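Local coordinates for lysyl-trna-dependent l-ysyl-phosphatidylgycerol synthase (Bacillus licheniformis, PDB 4V36), which transfers lysine from lysyl-tRNA to the membrane lipid phosphatidylglycerol, a lipid modification linked to bacterial resistance, at residues A119-D124 against F256-A261; Q96-D101 against R307-A312; G11-P16 against D39-Y44; N29-L34 against V62-P67; E276-V281 against R317-T322. All coordinates share one frame; numbering follows the deposited sequence.

Contact 1: residues A119-D124 against F256-A261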
# COMPACT_ATOMS: atom_id res chain seq x y z
N ALA A 119 -8.01 6.43 -1.33
CA ALA A 119 -9.27 6.74 -0.67
C ALA A 119 -9.07 6.90 0.83
O ALA A 119 -8.79 5.94 1.53
CB ALA A 119 -10.30 5.66 -0.96
N ILE A 120 -9.21 8.14 1.31
CA ILE A 120 -9.05 8.43 2.73
C ILE A 120 -10.40 8.70 3.37
O ILE A 120 -11.03 9.72 3.11
CB ILE A 120 -8.13 9.64 2.96
CG1 ILE A 120 -6.85 9.49 2.14
CG2 ILE A 120 -7.82 9.79 4.44
CD1 ILE A 120 -6.06 8.24 2.44
N VAL A 121 -10.84 7.77 4.22
CA VAL A 121 -12.16 7.87 4.85
C VAL A 121 -12.09 8.51 6.23
O VAL A 121 -11.33 8.07 7.10
CB VAL A 121 -12.81 6.48 4.98
CG1 VAL A 121 -14.12 6.58 5.75
CG2 VAL A 121 -13.04 5.88 3.61
N ASP A 122 -12.88 9.56 6.43
CA ASP A 122 -13.00 10.22 7.72
C ASP A 122 -13.79 9.32 8.68
O ASP A 122 -14.98 9.11 8.50
CB ASP A 122 -13.68 11.58 7.58
CG ASP A 122 -13.52 12.46 8.81
OD1 ASP A 122 -13.36 11.92 9.92
OD2 ASP A 122 -13.56 13.70 8.65
N LEU A 123 -13.11 8.81 9.70
CA LEU A 123 -13.72 7.87 10.64
C LEU A 123 -14.71 8.54 11.58
O LEU A 123 -15.61 7.89 12.11
CB LEU A 123 -12.64 7.15 11.44
CG LEU A 123 -11.72 6.21 10.65
CD1 LEU A 123 -10.72 5.53 11.57
CD2 LEU A 123 -12.54 5.18 9.89
N ASP A 124 -14.54 9.84 11.80
CA ASP A 124 -15.42 10.57 12.70
C ASP A 124 -16.79 10.82 12.06
O ASP A 124 -17.81 10.77 12.74
CB ASP A 124 -14.79 11.91 13.10
CG ASP A 124 -13.65 11.73 14.08
OD1 ASP A 124 -13.70 10.78 14.89
OD2 ASP A 124 -12.70 12.54 14.04
N PHE A 256 -8.81 6.64 7.69
CA PHE A 256 -8.42 5.32 7.22
C PHE A 256 -8.05 5.37 5.75
O PHE A 256 -8.77 5.95 4.93
CB PHE A 256 -9.54 4.31 7.45
CG PHE A 256 -9.11 2.88 7.27
CD1 PHE A 256 -9.06 2.29 6.02
CD2 PHE A 256 -8.75 2.11 8.37
CE1 PHE A 256 -8.66 0.98 5.86
CE2 PHE A 256 -8.35 0.80 8.22
CZ PHE A 256 -8.31 0.23 6.96
N ASN A 257 -6.91 4.76 5.41
CA ASN A 257 -6.46 4.70 4.02
C ASN A 257 -6.92 3.39 3.38
O ASN A 257 -6.44 2.32 3.73
CB ASN A 257 -4.94 4.83 3.95
CG ASN A 257 -4.44 5.12 2.55
OD1 ASN A 257 -5.09 4.78 1.56
ND2 ASN A 257 -3.27 5.74 2.46
N MET A 258 -7.86 3.49 2.44
CA MET A 258 -8.39 2.30 1.78
C MET A 258 -7.52 1.86 0.61
O MET A 258 -7.89 0.95 -0.14
CB MET A 258 -9.82 2.55 1.30
CG MET A 258 -10.82 2.79 2.41
SD MET A 258 -12.51 2.79 1.79
CE MET A 258 -12.63 1.11 1.16
N GLY A 259 -6.37 2.50 0.44
CA GLY A 259 -5.47 2.17 -0.64
C GLY A 259 -5.77 2.97 -1.90
O GLY A 259 -6.74 3.72 -1.95
N MET A 260 -4.94 2.79 -2.92
CA MET A 260 -5.07 3.57 -4.14
C MET A 260 -6.20 3.05 -5.03
O MET A 260 -6.47 1.85 -5.09
CB MET A 260 -3.75 3.56 -4.92
CG MET A 260 -3.66 4.64 -5.99
SD MET A 260 -2.02 4.78 -6.72
CE MET A 260 -1.90 3.21 -7.57
N ALA A 261 -6.86 3.97 -5.72
CA ALA A 261 -7.90 3.64 -6.68
C ALA A 261 -7.58 4.30 -8.01
O ALA A 261 -6.88 5.32 -8.05
CB ALA A 261 -9.26 4.09 -6.17
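Ala119 and Val121 pair with Phe256, Met258 and Gly259 as neighbouring antiparallel strands deep in the mixed sheet of this acetyltransferase-like (GNAT-related) fold, their directions 155° apart. Four backbone hydrogen bonds join them. Val121 and Phe256 form a hydrogen-bonded pair, with Val121 N to Phe256 O at 2.8 Å and Phe256 N to Val121 O at 3.0 Å. Further on, Met258 N gives a nearly straight bond to Ala119 O (2.8 Å), and Ala119 N reaches Gly259 O. Between these, Ile120 faces Asn257 as a non-hydrogen-bonded pair, and Ile120 CA brings its hydrogen to Phe256 O.

Apolar contacts occupy the Val121 and Phe256 side of the sheet. Val121 CG2 meets Met258 SD at 3.6 Å; it can do so because it stands anti to its own carbonyl carbon. Leu123 CD2 closes on Phe256 CB, while the Phe256 ring leads away and meets Phe245 of helix 236-251 edge-to-face. That helix covers this side of the sheet.

On the reverse side the polar group is Asn257. Its ND2 bonds to Glu118 OE1, and its OD1 accepts from Gly259 N at 2.8 Å in an Asx turn, which ties the amide to its own strand just where Gly259 adopts a positive phi of 89°. Across the pair, the methyl Ile120 CD1 lies against that amide, 3.5 Å from Asn257 CG.

Contact 2: residues Q96-D101 against R307-A312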
# COMPACT_ATOMS: atom_id res chain seq x y z
N GLN A 96 4.84 6.11 -6.78
CA GLN A 96 3.84 6.49 -5.78
C GLN A 96 4.35 7.54 -4.79
O GLN A 96 4.34 7.32 -3.58
CB GLN A 96 3.33 5.27 -5.01
CG GLN A 96 2.42 4.37 -5.82
CD GLN A 96 1.59 3.44 -4.96
OE1 GLN A 96 1.32 3.74 -3.79
NE2 GLN A 96 1.19 2.31 -5.52
N ILE A 97 4.79 8.68 -5.32
CA ILE A 97 5.11 9.83 -4.48
C ILE A 97 3.88 10.72 -4.39
O ILE A 97 2.90 10.51 -5.11
CB ILE A 97 6.30 10.64 -5.03
CG1 ILE A 97 5.89 11.38 -6.31
CG2 ILE A 97 7.49 9.73 -5.28
CD1 ILE A 97 6.97 12.29 -6.85
N GLU A 98 3.93 11.72 -3.52
CA GLU A 98 2.79 12.61 -3.33
C GLU A 98 3.08 14.01 -3.89
O GLU A 98 4.24 14.37 -4.09
CB GLU A 98 2.41 12.69 -1.85
CG GLU A 98 2.01 11.35 -1.26
CD GLU A 98 1.56 11.45 0.18
OE1 GLU A 98 1.31 12.59 0.65
OE2 GLU A 98 1.44 10.40 0.85
N ARG A 99 2.02 14.77 -4.13
CA ARG A 99 2.14 16.07 -4.80
C ARG A 99 2.95 17.09 -4.01
O ARG A 99 3.71 17.86 -4.59
CB ARG A 99 0.74 16.63 -5.10
CG ARG A 99 0.74 18.07 -5.59
CD ARG A 99 -0.60 18.46 -6.19
NE ARG A 99 -0.87 17.75 -7.44
CZ ARG A 99 -0.41 18.14 -8.62
NH1 ARG A 99 0.35 19.23 -8.72
NH2 ARG A 99 -0.70 17.44 -9.71
N GLU A 100 2.80 17.09 -2.69
CA GLU A 100 3.44 18.10 -1.85
C GLU A 100 4.96 17.93 -1.77
O GLU A 100 5.64 18.71 -1.12
CB GLU A 100 2.84 18.09 -0.44
CG GLU A 100 3.36 16.98 0.46
CD GLU A 100 2.76 15.63 0.14
OE1 GLU A 100 1.71 15.59 -0.54
OE2 GLU A 100 3.33 14.61 0.58
N ASP A 101 5.48 16.91 -2.44
CA ASP A 101 6.91 16.65 -2.44
C ASP A 101 7.51 16.75 -3.85
O ASP A 101 8.66 16.39 -4.07
CB ASP A 101 7.20 15.27 -1.86
CG ASP A 101 6.72 15.13 -0.43
OD1 ASP A 101 6.75 16.13 0.31
OD2 ASP A 101 6.31 14.01 -0.04
N ARG A 307 -6.50 11.25 -2.34
CA ARG A 307 -5.13 11.74 -2.29
C ARG A 307 -4.31 11.11 -3.41
O ARG A 307 -4.04 9.91 -3.40
CB ARG A 307 -4.49 11.46 -0.93
CG ARG A 307 -3.07 12.00 -0.81
CD ARG A 307 -2.64 12.15 0.64
NE ARG A 307 -2.48 10.88 1.32
CZ ARG A 307 -3.10 10.56 2.46
NH1 ARG A 307 -3.92 11.42 3.04
NH2 ARG A 307 -2.90 9.37 3.01
N GLY A 308 -3.90 11.94 -4.37
CA GLY A 308 -3.21 11.46 -5.56
C GLY A 308 -1.82 10.91 -5.32
O GLY A 308 -1.07 11.41 -4.48
N LYS A 309 -1.47 9.87 -6.07
CA LYS A 309 -0.13 9.30 -6.05
C LYS A 309 0.47 9.43 -7.45
O LYS A 309 -0.22 9.26 -8.45
CB LYS A 309 -0.16 7.83 -5.61
CG LYS A 309 -0.95 7.59 -4.33
CD LYS A 309 -0.05 7.08 -3.22
CE LYS A 309 0.97 8.12 -2.79
NZ LYS A 309 1.80 7.64 -1.65
N TYR A 310 1.76 9.75 -7.51
CA TYR A 310 2.39 10.08 -8.79
C TYR A 310 3.63 9.26 -9.09
O TYR A 310 4.34 8.81 -8.19
CB TYR A 310 2.74 11.57 -8.82
CG TYR A 310 1.55 12.49 -8.66
CD1 TYR A 310 1.11 12.86 -7.39
CD2 TYR A 310 0.88 12.98 -9.76
CE1 TYR A 310 0.02 13.70 -7.24
CE2 TYR A 310 -0.21 13.82 -9.62
CZ TYR A 310 -0.63 14.18 -8.36
OH TYR A 310 -1.72 15.01 -8.21
N LEU A 311 3.90 9.08 -10.38
CA LEU A 311 5.14 8.48 -10.84
C LEU A 311 6.11 9.59 -11.26
O LEU A 311 5.75 10.46 -12.04
CB LEU A 311 4.89 7.53 -12.01
CG LEU A 311 6.12 6.84 -12.61
CD1 LEU A 311 6.65 5.78 -11.66
CD2 LEU A 311 5.80 6.24 -13.97
N ALA A 312 7.32 9.55 -10.73
CA ALA A 312 8.33 10.53 -11.10
C ALA A 312 9.31 9.92 -12.10
O ALA A 312 10.06 9.00 -11.77
CB ALA A 312 9.07 11.05 -9.88
O HOH W 1 -0.97 14.00 -3.60
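Ile97 and Tyr310 form an antiparallel hydrogen-bonded pair, Tyr310 N to Ile97 O at 2.8 Å and Ile97 N to Tyr310 O at 2.9 Å, and Gln96 and Ile97 together face Tyr310 where segment 96-101 turns a corner.

Tyr310 has the largest share of the contact. Its OH is gripped side-on by Arg99, whose NE and NH2 each lie 3.0 Å from Tyr310 OH, close to the guanidinium plane. Guanidinium and ring stand almost perpendicular, at 87°, while Arg99 CB packs against Tyr310 CE1. The same hydroxyl bonds to a bound Tris molecule, probably from the crystallisation liquor. One water accepts from Arg99 N and donates to Gly308 O, and it lies in the plane of the tyrosine ring, at its edge.

Ile97 crosses Tyr310 at about a right angle, and Ile97 CD1 touches Ala312 CB at 3.9 Å. Lys309 NZ bonds to Gln96 O at 3.2 Å from above the carbonyl plane. Lys309 and Glu98 lie side by side, pointing the same way, with Lys309 CE against Glu98 CG. Glu98 OE2 makes long salt bridges to Lys309 NZ (3.7 Å) and Arg307 NE (4.0 Å); that NE is buried without a hydrogen-bonding partner, and Arg307 has its stronger partner in Glu220, through NH2. Asp66 OD2 takes the Glu98 N-H and so fixes the backbone beyond the corner.

Gln96, at positive phi (60°), and Ile97, both opposite Tyr310, form a G1 beta bulge at the end of strand 91-97 beside strand 305-313.

Contact 3: residues G11-P16 against D39-Y44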
# COMPACT_ATOMS: atom_id res chain seq x y z
N GLY A 11 23.34 0.96 -2.16
CA GLY A 11 22.34 0.70 -1.15
C GLY A 11 22.76 -0.33 -0.12
O GLY A 11 23.82 -0.93 -0.23
N GLU A 12 21.91 -0.52 0.88
CA GLU A 12 22.17 -1.49 1.94
C GLU A 12 21.22 -2.68 1.86
O GLU A 12 20.13 -2.58 1.31
CB GLU A 12 22.04 -0.83 3.32
CG GLU A 12 22.95 0.36 3.55
CD GLU A 12 22.76 0.98 4.92
OE1 GLU A 12 21.99 0.41 5.73
OE2 GLU A 12 23.37 2.03 5.20
N GLU A 13 21.65 -3.80 2.43
CA GLU A 13 20.80 -4.97 2.56
C GLU A 13 19.67 -4.67 3.54
O GLU A 13 19.90 -4.01 4.56
CB GLU A 13 21.63 -6.18 3.04
CG GLU A 13 20.98 -7.54 2.82
CD GLU A 13 21.10 -8.02 1.39
OE1 GLU A 13 21.76 -7.33 0.58
OE2 GLU A 13 20.54 -9.10 1.07
N PRO A 14 18.45 -5.12 3.23
CA PRO A 14 17.30 -4.88 4.11
C PRO A 14 17.49 -5.47 5.51
O PRO A 14 17.62 -6.69 5.65
CB PRO A 14 16.14 -5.56 3.38
CG PRO A 14 16.78 -6.49 2.40
CD PRO A 14 18.05 -5.82 2.00
N ASP A 15 17.52 -4.61 6.52
CA ASP A 15 17.68 -5.04 7.90
C ASP A 15 16.49 -4.61 8.75
O ASP A 15 16.32 -3.42 9.02
CB ASP A 15 18.98 -4.49 8.49
CG ASP A 15 19.20 -4.92 9.93
OD1 ASP A 15 18.73 -6.02 10.30
OD2 ASP A 15 19.85 -4.17 10.68
N PRO A 16 15.66 -5.58 9.18
CA PRO A 16 14.44 -5.34 9.95
C PRO A 16 14.66 -4.57 11.25
O PRO A 16 13.87 -3.69 11.58
CB PRO A 16 13.94 -6.76 10.25
CG PRO A 16 14.51 -7.59 9.16
CD PRO A 16 15.85 -7.00 8.87
N ASP A 39 12.27 -7.33 0.38
CA ASP A 39 12.43 -7.42 -1.07
C ASP A 39 12.86 -6.09 -1.68
O ASP A 39 12.81 -5.90 -2.89
CB ASP A 39 11.13 -7.90 -1.72
CG ASP A 39 9.98 -6.94 -1.52
OD1 ASP A 39 10.04 -6.13 -0.57
OD2 ASP A 39 9.01 -6.99 -2.30
N LYS A 40 13.28 -5.17 -0.82
CA LYS A 40 13.76 -3.87 -1.26
C LYS A 40 15.05 -3.50 -0.54
O LYS A 40 15.21 -3.77 0.65
CB LYS A 40 12.71 -2.79 -1.03
CG LYS A 40 11.51 -2.88 -1.95
CD LYS A 40 10.41 -1.92 -1.53
CE LYS A 40 9.81 -2.32 -0.19
NZ LYS A 40 9.20 -3.68 -0.25
N ARG A 41 15.98 -2.88 -1.27
CA ARG A 41 17.23 -2.41 -0.67
C ARG A 41 17.02 -1.06 -0.01
O ARG A 41 16.11 -0.31 -0.38
CB ARG A 41 18.34 -2.33 -1.72
CG ARG A 41 18.69 -3.67 -2.35
CD ARG A 41 19.92 -3.55 -3.24
NE ARG A 41 21.10 -3.14 -2.49
CZ ARG A 41 21.92 -3.97 -1.86
NH1 ARG A 41 21.69 -5.28 -1.89
NH2 ARG A 41 22.98 -3.51 -1.21
N PHE A 42 17.85 -0.74 0.98
CA PHE A 42 17.71 0.50 1.72
C PHE A 42 18.88 1.45 1.47
O PHE A 42 20.01 1.01 1.29
CB PHE A 42 17.59 0.22 3.22
CG PHE A 42 16.35 -0.54 3.60
CD1 PHE A 42 15.22 -0.49 2.80
CD2 PHE A 42 16.32 -1.31 4.75
CE1 PHE A 42 14.08 -1.19 3.15
CE2 PHE A 42 15.18 -2.01 5.11
CZ PHE A 42 14.06 -1.95 4.30
N PHE A 43 18.58 2.74 1.45
CA PHE A 43 19.62 3.76 1.32
C PHE A 43 19.43 4.83 2.39
O PHE A 43 18.59 5.72 2.25
CB PHE A 43 19.59 4.39 -0.08
CG PHE A 43 20.71 5.36 -0.32
CD1 PHE A 43 21.93 4.93 -0.82
CD2 PHE A 43 20.55 6.71 -0.06
CE1 PHE A 43 22.96 5.82 -1.05
CE2 PHE A 43 21.58 7.61 -0.28
CZ PHE A 43 22.79 7.16 -0.78
N TYR A 44 20.22 4.74 3.45
CA TYR A 44 20.17 5.73 4.52
C TYR A 44 21.06 6.92 4.18
O TYR A 44 22.15 6.75 3.64
CB TYR A 44 20.59 5.12 5.85
CG TYR A 44 19.61 4.11 6.40
CD1 TYR A 44 18.56 4.50 7.22
CD2 TYR A 44 19.72 2.76 6.09
CE1 TYR A 44 17.66 3.58 7.73
CE2 TYR A 44 18.83 1.83 6.59
CZ TYR A 44 17.80 2.25 7.40
OH TYR A 44 16.90 1.33 7.90
O HOH W 2 18.00 -1.15 7.58
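Phe42 lays one ring face against Pro14, with CE2 4.1 Å from Pro14 CB and 3.7 Å from Pro14 CA. The contact is a single antiparallel bridge: the loop leading into helix 16-25 adds itself to strand 41-44, an outermost strand of the sheet. Phe42 N donates to Glu12 O at 2.9 Å, and Glu12 N returns a bond to Phe42 O modelled so short that its length is doubtful. Gly11 (phi 91°, where a CB would jam against the preceding carbonyl O) lies close beside Phe42 O.

The Arg41 chain bends at chi3 (62°), which turns NE; Glu12 O lies over one guanidinium face, offset toward the rim. Gly11 O lies at the guanidinium edge, 2.9 Å from Arg41 NH2, in a weak bond. NH1 meets Glu13 OE1 at 3.2 Å in a salt bridge with poor hydrogen-bond geometry, the two planes 73° apart. A firmer partner for NE is Ile10 O.

Glu12 OE1 lies at the edge of the Tyr44 ring while forming a salt bridge with Lys18, which also makes a cation-pi contact with Tyr44. One water joins the segments, donating to Asp15 O and lying 2.7 Å from Tyr44 OH.

Contact 4: residues N29-L34 against V62-P67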
# COMPACT_ATOMS: atom_id res chain seq x y z
N ASN A 29 6.27 6.95 6.26
CA ASN A 29 5.12 7.33 5.46
C ASN A 29 4.17 6.15 5.24
O ASN A 29 4.11 5.23 6.06
CB ASN A 29 5.56 7.90 4.11
CG ASN A 29 6.40 6.93 3.31
OD1 ASN A 29 5.87 6.07 2.60
ND2 ASN A 29 7.72 7.05 3.41
N ALA A 30 3.44 6.17 4.13
CA ALA A 30 2.42 5.17 3.86
C ALA A 30 3.02 3.84 3.40
O ALA A 30 2.43 2.78 3.63
CB ALA A 30 1.44 5.69 2.83
N LEU A 31 4.17 3.89 2.75
CA LEU A 31 4.77 2.70 2.16
C LEU A 31 5.99 2.22 2.94
O LEU A 31 6.70 1.32 2.50
CB LEU A 31 5.16 2.98 0.71
CG LEU A 31 4.04 3.53 -0.19
CD1 LEU A 31 4.60 4.02 -1.51
CD2 LEU A 31 2.97 2.47 -0.42
N SER A 32 6.23 2.83 4.10
CA SER A 32 7.40 2.52 4.91
C SER A 32 7.38 1.10 5.46
O SER A 32 8.41 0.43 5.52
CB SER A 32 7.53 3.52 6.06
OG SER A 32 7.66 4.85 5.57
N HIS A 33 6.20 0.64 5.86
CA HIS A 33 6.06 -0.67 6.49
C HIS A 33 6.37 -1.80 5.51
O HIS A 33 6.71 -2.91 5.93
CB HIS A 33 4.64 -0.84 7.05
CG HIS A 33 4.49 -2.03 7.94
ND1 HIS A 33 3.81 -3.17 7.55
CD2 HIS A 33 4.93 -2.27 9.20
CE1 HIS A 33 3.84 -4.05 8.53
NE2 HIS A 33 4.51 -3.53 9.55
N LEU A 34 6.27 -1.52 4.22
CA LEU A 34 6.53 -2.53 3.19
C LEU A 34 8.01 -2.93 3.14
O LEU A 34 8.37 -3.89 2.46
CB LEU A 34 6.08 -2.02 1.82
CG LEU A 34 4.57 -1.90 1.65
CD1 LEU A 34 4.22 -1.36 0.28
CD2 LEU A 34 3.91 -3.25 1.88
N VAL A 62 14.10 1.56 -9.03
CA VAL A 62 12.74 2.01 -8.75
C VAL A 62 12.54 2.26 -7.25
O VAL A 62 12.56 1.32 -6.46
CB VAL A 62 11.69 1.00 -9.23
CG1 VAL A 62 10.28 1.55 -9.02
CG2 VAL A 62 11.91 0.66 -10.70
N VAL A 63 12.35 3.52 -6.89
CA VAL A 63 12.12 3.90 -5.50
C VAL A 63 10.65 3.79 -5.13
O VAL A 63 9.78 4.21 -5.90
CB VAL A 63 12.61 5.33 -5.22
CG1 VAL A 63 12.33 5.73 -3.78
CG2 VAL A 63 14.10 5.46 -5.53
N LEU A 64 10.36 3.22 -3.97
CA LEU A 64 8.98 3.09 -3.50
C LEU A 64 8.58 4.27 -2.62
O LEU A 64 8.95 4.33 -1.44
CB LEU A 64 8.80 1.78 -2.74
CG LEU A 64 7.37 1.49 -2.26
CD1 LEU A 64 6.42 1.42 -3.44
CD2 LEU A 64 7.32 0.21 -1.45
N GLY A 65 7.83 5.21 -3.19
CA GLY A 65 7.32 6.34 -2.45
C GLY A 65 8.35 7.41 -2.14
O GLY A 65 9.48 7.36 -2.63
N ASP A 66 7.95 8.38 -1.33
CA ASP A 66 8.85 9.42 -0.86
C ASP A 66 9.77 8.85 0.22
O ASP A 66 9.52 7.76 0.73
CB ASP A 66 8.05 10.61 -0.32
CG ASP A 66 7.27 11.33 -1.40
OD1 ASP A 66 7.91 12.04 -2.21
OD2 ASP A 66 6.03 11.19 -1.44
N PRO A 67 10.86 9.57 0.55
CA PRO A 67 11.73 9.09 1.63
C PRO A 67 11.01 9.01 2.98
O PRO A 67 9.97 9.64 3.17
CB PRO A 67 12.84 10.15 1.68
CG PRO A 67 12.87 10.73 0.32
CD PRO A 67 11.44 10.74 -0.14
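Leu31 and Leu34 close on Leu64 from the loop side, each crossing it at about a right angle. Leu31 CD1 meets Leu64 CD1 at 3.7 Å and, at the same distance, Gly65 CA, so this one methyl touches both the Leu64 branch and the Gly65 backbone. Leu64 has CG anti to its backbone N (chi1 -177°). From there CD1 goes to Leu31, while CD2 meets Leu34 CD1 at 3.9 Å and also nears Leu31 CB. Gly65, at positive phi, has only hydrogens on its CA where the Leu31 methyl presses in.

Beyond the leucines, Asn29 turns its amide toward the backbone of Asp66 and Pro67. Its ND2 stands 3.3 Å from Asp66 O, with Pro67 O also near.

What holds these groups is the turn of the loop itself. Asn29 OD1 accepts from Leu31 N at 2.8 Å, an Asx turn that ties the Asn29 side chain to the backbone of Leu31. Ser32 OG takes the Asn29 N-H in a nearly straight bond of 2.6 Å, and it is also bonded to Ser68 OG. Further out, the Asp66 carboxylate is bonded to Tyr105 OH through OD1, while Lys40 NZ bonds to Leu34 O. The side chain of Leu34 is about 7 Å from the bound lysine amide.

The join between the 29-34 loop and strand 60-69 is therefore chiefly apolar across the leucines, with the clear polar bonds spent on shaping the loop.

Contact 5: residues E276-V281 against R317-T322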
# COMPACT_ATOMS: atom_id res chain seq x y z
N GLU A 276 -1.21 5.43 -27.99
CA GLU A 276 -1.73 4.08 -27.95
C GLU A 276 -0.84 3.19 -27.09
O GLU A 276 -1.32 2.30 -26.39
CB GLU A 276 -1.87 3.50 -29.36
CG GLU A 276 -2.41 2.07 -29.39
CD GLU A 276 -3.74 1.92 -28.68
OE1 GLU A 276 -4.55 2.88 -28.70
OE2 GLU A 276 -3.98 0.85 -28.10
N ARG A 277 0.47 3.43 -27.16
CA ARG A 277 1.44 2.72 -26.33
C ARG A 277 1.08 2.84 -24.86
O ARG A 277 0.91 1.84 -24.17
CB ARG A 277 2.85 3.26 -26.56
CG ARG A 277 3.43 2.97 -27.93
CD ARG A 277 4.80 3.64 -28.07
NE ARG A 277 5.73 3.21 -27.03
CZ ARG A 277 6.82 3.88 -26.68
NH1 ARG A 277 7.12 5.02 -27.29
NH2 ARG A 277 7.62 3.41 -25.73
N LEU A 278 0.98 4.08 -24.39
CA LEU A 278 0.70 4.36 -22.98
C LEU A 278 -0.66 3.83 -22.56
O LEU A 278 -0.81 3.29 -21.46
CB LEU A 278 0.79 5.86 -22.72
CG LEU A 278 0.66 6.31 -21.26
CD1 LEU A 278 1.71 5.64 -20.39
CD2 LEU A 278 0.75 7.82 -21.16
N ALA A 279 -1.65 3.98 -23.44
CA ALA A 279 -3.01 3.54 -23.15
C ALA A 279 -3.07 2.03 -22.93
O ALA A 279 -3.68 1.56 -21.97
CB ALA A 279 -3.95 3.95 -24.27
N ALA A 280 -2.43 1.28 -23.81
CA ALA A 280 -2.43 -0.18 -23.73
C ALA A 280 -1.73 -0.67 -22.46
O ALA A 280 -2.15 -1.65 -21.85
CB ALA A 280 -1.76 -0.78 -24.96
N VAL A 281 -0.68 0.03 -22.07
CA VAL A 281 0.09 -0.33 -20.88
C VAL A 281 -0.72 -0.12 -19.60
O VAL A 281 -0.70 -0.96 -18.70
CB VAL A 281 1.40 0.47 -20.80
CG1 VAL A 281 2.07 0.26 -19.46
CG2 VAL A 281 2.33 0.08 -21.93
N ARG A 317 8.90 9.93 -23.35
CA ARG A 317 8.77 8.94 -24.41
C ARG A 317 9.03 7.54 -23.87
O ARG A 317 8.66 6.54 -24.50
CB ARG A 317 9.75 9.26 -25.55
CG ARG A 317 9.36 8.67 -26.89
CD ARG A 317 10.31 9.13 -27.98
NE ARG A 317 10.44 10.59 -28.01
CZ ARG A 317 9.69 11.40 -28.75
NH1 ARG A 317 8.73 10.90 -29.52
NH2 ARG A 317 9.88 12.71 -28.71
N SER A 318 9.64 7.46 -22.70
CA SER A 318 9.97 6.18 -22.08
C SER A 318 8.98 5.82 -20.97
O SER A 318 9.19 4.86 -20.23
CB SER A 318 11.39 6.20 -21.53
OG SER A 318 11.49 7.10 -20.43
N LEU A 319 7.91 6.60 -20.87
CA LEU A 319 6.89 6.38 -19.84
C LEU A 319 6.14 5.05 -19.98
O LEU A 319 5.89 4.39 -18.97
CB LEU A 319 5.90 7.55 -19.84
CG LEU A 319 4.80 7.53 -18.78
CD1 LEU A 319 5.40 7.46 -17.39
CD2 LEU A 319 3.91 8.76 -18.92
N PRO A 320 5.76 4.64 -21.21
CA PRO A 320 5.09 3.33 -21.31
C PRO A 320 5.97 2.17 -20.85
O PRO A 320 5.48 1.25 -20.20
CB PRO A 320 4.78 3.21 -22.80
CG PRO A 320 4.68 4.61 -23.28
CD PRO A 320 5.71 5.36 -22.50
N VAL A 321 7.26 2.21 -21.19
CA VAL A 321 8.19 1.17 -20.77
C VAL A 321 8.35 1.18 -19.25
O VAL A 321 8.35 0.13 -18.61
CB VAL A 321 9.57 1.35 -21.42
CG1 VAL A 321 10.53 0.27 -20.94
CG2 VAL A 321 9.45 1.33 -22.94
N THR A 322 8.48 2.38 -18.69
CA THR A 322 8.63 2.57 -17.25
C THR A 322 7.51 1.90 -16.46
O THR A 322 7.75 1.23 -15.46
CB THR A 322 8.68 4.06 -16.89
OG1 THR A 322 9.80 4.68 -17.55
CG2 THR A 322 8.82 4.25 -15.38
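Ser318 O, just ahead of the helix that meets Arg277, Leu278 and Val281 through Leu319 and Pro320, is gripped by two donors from Thr322. Thr322 OG1 lies 2.8 Å from Ser318 O, above the carbonyl plane, and Thr322 N lies 3.0 Å from the same Ser318 O as the helical bond. Both bonds close the first turn of the helix, on which Pro320 sits.

Pro320 is the centre of the contact. Its CG comes within 3.9 Å of Leu278 N and 4.0 Å of Arg277 CB, while its CB meets Val281 CG2. Val281 CG1 leans on Pro320 O. The proline thus touches Arg277, Leu278 and Val281, one turn of the partner helix.

This is helix-to-helix packing at the rim of the fold: the start of helix 276-285 rests against the start of helix 319-330, and the latter follows strand 305-313 and lies against it through Leu311. Leu278 carries the buried side, with CG anti to the backbone N (chi1 -175°) and CD1 4.0 Å from Leu319 CG; Leu319 in turn touches Leu311 and Tyr313 of that strand. Met323 and Ile324 extend the apolar seam beyond Val281.

Toward the solvent side, Arg277 bends at chi3 (57°), and its guanidinium lies over the proline. Pro320 CG lies under one face, 3.8 Å from the plane and offset toward the rim, and Val321 CG2 sits at the edge, 3.9 Å from Arg277 NH2. Arg317 O lies obliquely to the group, at 3.5 Å from Arg277 NH2.

In the fold
Contacts 1 to 4 all reach the one mixed sheet, and contact 5 joins two helices, one of which packs on strand 305-313. Contacts 1 and 2 meet through neighbouring strands 111-122 and 305-313, their centres 16 Å apart, and along the chain contact 1 is nested inside the loop closed by contact 2. The centre of contact 4 lies 11 Å from that of contact 2, on neighbouring strands 60-69 and 91-97, and contact 4 touches contact 3, whose segments alternate with its own. The centres of contacts 1 and 3 stand 29 Å apart on opposite sides of the chain's centre. Strand 305-313, late in the sequence, thus inserts between 91-97 and 111-122, tying the C-terminal part into the earlier sheet.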